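Local coordinates for prophage MuSo2, 43 kDa tail protein (Shewanella oneidensis, PDB 3CDD) that probably serves as a structural component of the baseplate in a Mu-like contractile phage tail, assembling as a trimer, at residues Asp97-Tyr109 with Ala123-Ile135. Residues are numbered along the deposited sequence; the frame is centred on the assembly and turned at random.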
loop_
_atom_site.group_PDB
_atom_site.type_symbol
_atom_site.label_atom_id
_atom_site.label_comp_id
_atom_site.label_asym_id
_atom_site.label_seq_id
_atom_site.Cartn_x
_atom_site.Cartn_y
_atom_site.Cartn_z
ATOM N N ASP A 97 0.214 15.481 18.988
ATOM C CA ASP A 97 0.699 16.292 20.097
ATOM C C ASP A 97 1.925 17.129 19.669
ATOM O O ASP A 97 2.441 16.938 18.571
ATOM C CB ASP A 97 0.858 15.441 21.391
ATOM C CG ASP A 97 2.252 14.860 21.598
ATOM O OD1 ASP A 97 3.210 15.124 20.817
ATOM O OD2 ASP A 97 2.375 14.132 22.613
ATOM N N LYS A 98 2.348 18.074 20.511
ATOM C CA LYS A 98 3.435 19.027 20.189
ATOM C C LYS A 98 4.712 18.404 19.626
ATOM O O LYS A 98 5.377 19.012 18.777
ATOM C CB LYS A 98 3.811 19.856 21.429
ATOM C CG LYS A 98 2.793 20.907 21.829
ATOM C CD LYS A 98 3.185 21.600 23.139
ATOM C CE LYS A 98 4.523 22.297 22.994
ATOM N NZ LYS A 98 4.741 23.341 24.052
ATOM N N THR A 99 5.060 17.203 20.099
ATOM C CA THR A 99 6.305 16.539 19.670
ATOM C C THR A 99 6.320 16.218 18.170
ATOM O O THR A 99 7.355 15.838 17.626
ATOM C CB THR A 99 6.627 15.275 20.494
ATOM O OG1 THR A 99 5.559 14.324 20.370
ATOM C CG2 THR A 99 6.854 15.620 21.977
ATOM N N ALA A 100 5.183 16.414 17.493
ATOM C CA ALA A 100 5.128 16.175 16.051
ATOM C C ALA A 100 6.078 17.109 15.296
ATOM O O ALA A 100 6.619 16.729 14.262
ATOM C CB ALA A 100 3.714 16.313 15.536
ATOM N N ASP A 101 6.293 18.322 15.814
ATOM C CA ASP A 101 7.271 19.237 15.229
ATOM C C ASP A 101 8.672 18.618 15.231
ATOM O O ASP A 101 9.449 18.843 14.304
ATOM C CB ASP A 101 7.284 20.588 15.956
ATOM C CG ASP A 101 6.100 21.469 15.577
ATOM O OD1 ASP A 101 5.434 21.180 14.548
ATOM O OD2 ASP A 101 5.828 22.444 16.313
ATOM N N LEU A 102 8.969 17.827 16.266
ATOM C CA LEU A 102 10.260 17.144 16.390
ATOM C C LEU A 102 10.405 16.035 15.359
ATOM O O LEU A 102 11.514 15.652 15.017
ATOM C CB LEU A 102 10.437 16.543 17.786
ATOM C CG LEU A 102 10.336 17.459 19.014
ATOM C CD1 LEU A 102 10.493 16.627 20.294
ATOM C CD2 LEU A 102 11.358 18.581 18.995
ATOM N N VAL A 103 9.274 15.517 14.883
ATOM C CA VAL A 103 9.262 14.436 13.921
ATOM C C VAL A 103 9.329 14.996 12.495
ATOM O O VAL A 103 9.946 14.385 11.618
ATOM C CB VAL A 103 7.955 13.600 14.049
ATOM C CG1 VAL A 103 7.787 12.606 12.862
ATOM C CG2 VAL A 103 7.867 12.904 15.429
ATOM N N ASP A 104 8.645 16.122 12.272
ATOM C CA ASP A 104 8.507 16.724 10.928
ATOM C C ASP A 104 9.697 17.562 10.481
ATOM O O ASP A 104 10.039 17.576 9.294
ATOM C CB ASP A 104 7.285 17.651 10.864
ATOM C CG ASP A 104 5.981 16.918 10.940
ATOM O OD1 ASP A 104 5.951 15.654 10.830
ATOM O OD2 ASP A 104 4.974 17.642 11.137
ATOM N N CYS A 105 10.309 18.264 11.434
ATOM C CA CYS A 105 11.202 19.396 11.099
ATOM C C CYS A 105 12.687 19.081 11.244
ATOM O O CYS A 105 13.056 18.128 11.937
ATOM C CB CYS A 105 10.833 20.605 11.959
ATOM S SG CYS A 105 9.112 21.169 11.774
ATOM N N SER A 106 13.529 19.889 10.593
ATOM C CA SER A 106 14.981 19.712 10.621
ATOM C C SER A 106 15.566 20.346 11.869
ATOM O O SER A 106 14.967 21.258 12.447
ATOM C CB SER A 106 15.636 20.348 9.388
ATOM O OG SER A 106 15.076 19.857 8.184
ATOM N N ILE A 107 16.717 19.835 12.296
ATOM C CA ILE A 107 17.508 20.466 13.353
ATOM C C ILE A 107 18.308 21.597 12.736
ATOM O O ILE A 107 19.067 21.381 11.788
ATOM C CB ILE A 107 18.525 19.490 13.989
ATOM C CG1 ILE A 107 17.825 18.226 14.502
ATOM C CG2 ILE A 107 19.320 20.190 15.112
ATOM C CD1 ILE A 107 18.714 16.964 14.498
ATOM N N ASP A 108 18.122 22.799 13.267
ATOM C CA ASP A 108 18.970 23.929 12.911
ATOM C C ASP A 108 19.901 24.295 14.072
ATOM O O ASP A 108 19.698 25.297 14.761
ATOM C CB ASP A 108 18.144 25.134 12.460
ATOM C CG ASP A 108 18.997 26.229 11.835
ATOM O OD1 ASP A 108 20.223 26.302 12.119
ATOM O OD2 ASP A 108 18.439 27.031 11.053
ATOM N N TYR A 109 20.920 23.469 14.280
ATOM C CA TYR A 109 21.970 23.752 15.256
ATOM C C TYR A 109 23.252 23.997 14.459
ATOM O O TYR A 109 23.957 23.050 14.102
ATOM C CB TYR A 109 22.095 22.597 16.262
ATOM C CG TYR A 109 23.036 22.873 17.418
ATOM C CD1 TYR A 109 22.710 23.802 18.412
ATOM C CD2 TYR A 109 24.261 22.198 17.521
ATOM C CE1 TYR A 109 23.589 24.058 19.477
ATOM C CE2 TYR A 109 25.132 22.436 18.580
ATOM C CZ TYR A 109 24.794 23.369 19.551
ATOM O OH TYR A 109 25.667 23.612 20.587
ATOM N N ALA A 123 18.870 16.852 23.987
ATOM C CA ALA A 123 17.414 16.981 23.835
ATOM C C ALA A 123 16.940 18.372 24.249
ATOM O O ALA A 123 16.088 18.943 23.572
ATOM C CB ALA A 123 16.674 15.880 24.608
ATOM N N ASP A 124 17.501 18.920 25.339
ATOM C CA ASP A 124 17.231 20.312 25.751
ATOM C C ASP A 124 17.523 21.303 24.616
ATOM O O ASP A 124 16.721 22.213 24.348
ATOM C CB ASP A 124 18.056 20.707 27.001
ATOM C CG ASP A 124 17.531 20.078 28.308
ATOM O OD1 ASP A 124 16.418 19.523 28.334
ATOM O OD2 ASP A 124 18.244 20.151 29.333
ATOM N N ILE A 125 18.665 21.111 23.946
ATOM C CA ILE A 125 19.084 21.966 22.824
ATOM C C ILE A 125 18.133 21.921 21.620
ATOM O O ILE A 125 17.583 22.951 21.222
ATOM C CB ILE A 125 20.544 21.667 22.353
ATOM C CG1 ILE A 125 21.554 22.098 23.431
ATOM C CG2 ILE A 125 20.840 22.420 21.036
ATOM C CD1 ILE A 125 22.945 21.480 23.309
ATOM N N VAL A 126 17.927 20.730 21.049
ATOM C CA VAL A 126 17.127 20.614 19.820
ATOM C C VAL A 126 15.628 20.902 20.004
ATOM O O VAL A 126 14.957 21.248 19.043
ATOM C CB VAL A 126 17.371 19.267 19.068
ATOM C CG1 VAL A 126 18.886 19.112 18.717
ATOM C CG2 VAL A 126 16.849 18.069 19.884
ATOM N N CYS A 127 15.139 20.780 21.244
ATOM C CA CYS A 127 13.711 20.924 21.589
ATOM C C CYS A 127 13.299 22.366 21.857
ATOM O O CYS A 127 12.140 22.741 21.628
ATOM C CB CYS A 127 13.379 20.091 22.830
ATOM S SG CYS A 127 13.046 18.352 22.480
ATOM N N LYS A 128 14.260 23.157 22.349
ATOM C CA LYS A 128 14.024 24.517 22.818
ATOM C C LYS A 128 13.376 25.460 21.790
ATOM O O LYS A 128 12.391 26.099 22.127
ATOM C CB LYS A 128 15.324 25.126 23.386
ATOM C CG LYS A 128 15.192 26.558 23.877
ATOM C CD LYS A 128 16.179 26.827 24.997
ATOM C CE LYS A 128 15.929 28.174 25.632
ATOM N NZ LYS A 128 16.913 29.189 25.147
ATOM N N PRO A 129 13.908 25.549 20.541
ATOM C CA PRO A 129 13.279 26.501 19.594
ATOM C C PRO A 129 11.838 26.100 19.215
ATOM O O PRO A 129 11.092 26.920 18.675
ATOM C CB PRO A 129 14.197 26.442 18.364
ATOM C CG PRO A 129 14.867 25.134 18.451
ATOM C CD PRO A 129 15.042 24.836 19.916
ATOM N N PHE A 130 11.466 24.849 19.505
ATOM C CA PHE A 130 10.091 24.387 19.310
ATOM C C PHE A 130 9.225 24.633 20.560
ATOM O O PHE A 130 8.015 24.338 20.561
ATOM C CB PHE A 130 10.068 22.909 18.961
ATOM C CG PHE A 130 10.781 22.551 17.670
ATOM C CD1 PHE A 130 12.102 22.079 17.689
ATOM C CD2 PHE A 130 10.120 22.623 16.448
ATOM C CE1 PHE A 130 12.751 21.700 16.498
ATOM C CE2 PHE A 130 10.767 22.260 15.259
ATOM C CZ PHE A 130 12.097 21.797 15.287
ATOM N N GLY A 131 9.840 25.187 21.612
ATOM C CA GLY A 131 9.156 25.414 22.891
ATOM C C GLY A 131 8.579 24.135 23.476
ATOM O O GLY A 131 7.426 24.102 23.918
ATOM N N ILE A 132 9.376 23.071 23.435
ATOM C CA ILE A 132 8.998 21.769 23.955
ATOM C C ILE A 132 9.923 21.462 25.142
ATOM O O ILE A 132 11.161 21.508 25.008
ATOM C CB ILE A 132 9.108 20.668 22.843
ATOM C CG1 ILE A 132 7.952 20.790 21.840
ATOM C CG2 ILE A 132 9.135 19.257 23.443
ATOM C CD1 ILE A 132 8.211 20.135 20.498
ATOM N N LYS A 133 9.320 21.187 26.301
ATOM C CA LYS A 133 10.076 20.790 27.492
ATOM C C LYS A 133 10.500 19.327 27.422
ATOM O O LYS A 133 9.799 18.495 26.815
ATOM C CB LYS A 133 9.273 21.030 28.774
ATOM C CG LYS A 133 9.174 22.474 29.204
ATOM C CD LYS A 133 9.350 22.577 30.727
ATOM C CE LYS A 133 8.818 23.886 31.279
ATOM N NZ LYS A 133 7.329 23.846 31.377
ATOM N N VAL A 134 11.651 19.030 28.031
ATOM C CA VAL A 134 12.187 17.675 28.100
ATOM C C VAL A 134 12.104 17.173 29.545
ATOM O O VAL A 134 12.754 17.722 30.440
ATOM C CB VAL A 134 13.678 17.612 27.624
ATOM C CG1 VAL A 134 14.235 16.180 27.756
ATOM C CG2 VAL A 134 13.839 18.154 26.210
ATOM N N ILE A 135 11.302 16.135 29.763
ATOM C CA ILE A 135 11.131 15.516 31.078
ATOM C C ILE A 135 11.992 14.258 31.118
ATOM O O ILE A 135 11.899 13.424 30.230
ATOM C CB ILE A 135 9.640 15.127 31.356
ATOM C CG1 ILE A 135 8.670 16.325 31.188
ATOM C CG2 ILE A 135 9.485 14.395 32.715
ATOM C CD1 ILE A 135 9.059 17.615 31.887
HETATM O O HOH W 1 6.279 20.934 25.780
HETATM O O HOH W 2 5.830 22.712 19.092
#
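Phe130 and Leu102 lead the packing of the short helix 100-104 against the end of helix 119-127, within the gp44-like second domain of this Mu GpP-type tail protein. The apolar core forms where the chain turns through the 3-10 segment 128-130 before entering strand 134-136. Phe130 points its ring into the bend after helix 100-104. Cys105 CB lies 3.7 Å from Phe130 CE2, at the ring edge, and the Cys105 sulfur makes an edge-on sulfur-aromatic contact, 5.3 Å from the ring centroid and 77° off its normal. Asp101 CB and Leu102 CD2 meet the same ring obliquely. Tyr249 of the second subunit packs edge-to-face with Phe130, so this contact also belongs to a subunit interface.

Leu102 is extended, with CD1 anti to CA; CD1 rests 3.8 Å from Cys127 SG, whereas CD2 bears on Phe130 CD1. Ile132 comes to it tip to tip, its CD1 3.7 Å from Leu102 CG and also close to Lys98 O. Leu178 of strand 178-181 touches Cys127 and Ile132, tying this core to the small sheet. Farther along, Ile107 CG2 meets Val126 CG1, and beyond them Ile125 CG2 approaches Tyr109 CD1 obliquely at 3.5 Å.

Polar contacts flank the core. Asp101 OD1 forms salt bridges with Arg248 and Arg250 of the second subunit. Before the helix, Asp97 OD1 caps Thr99 N; its contact with Thr99 OG1 is very short, and that length is doubtful. The Lys98 chain runs alongside Ile132, the two pointing opposite ways; a bend at chi3 (61°) brings Lys98 NZ to Gly131 O, a 2.8 Å hydrogen bond with the donor tilted 21° from the carbonyl plane.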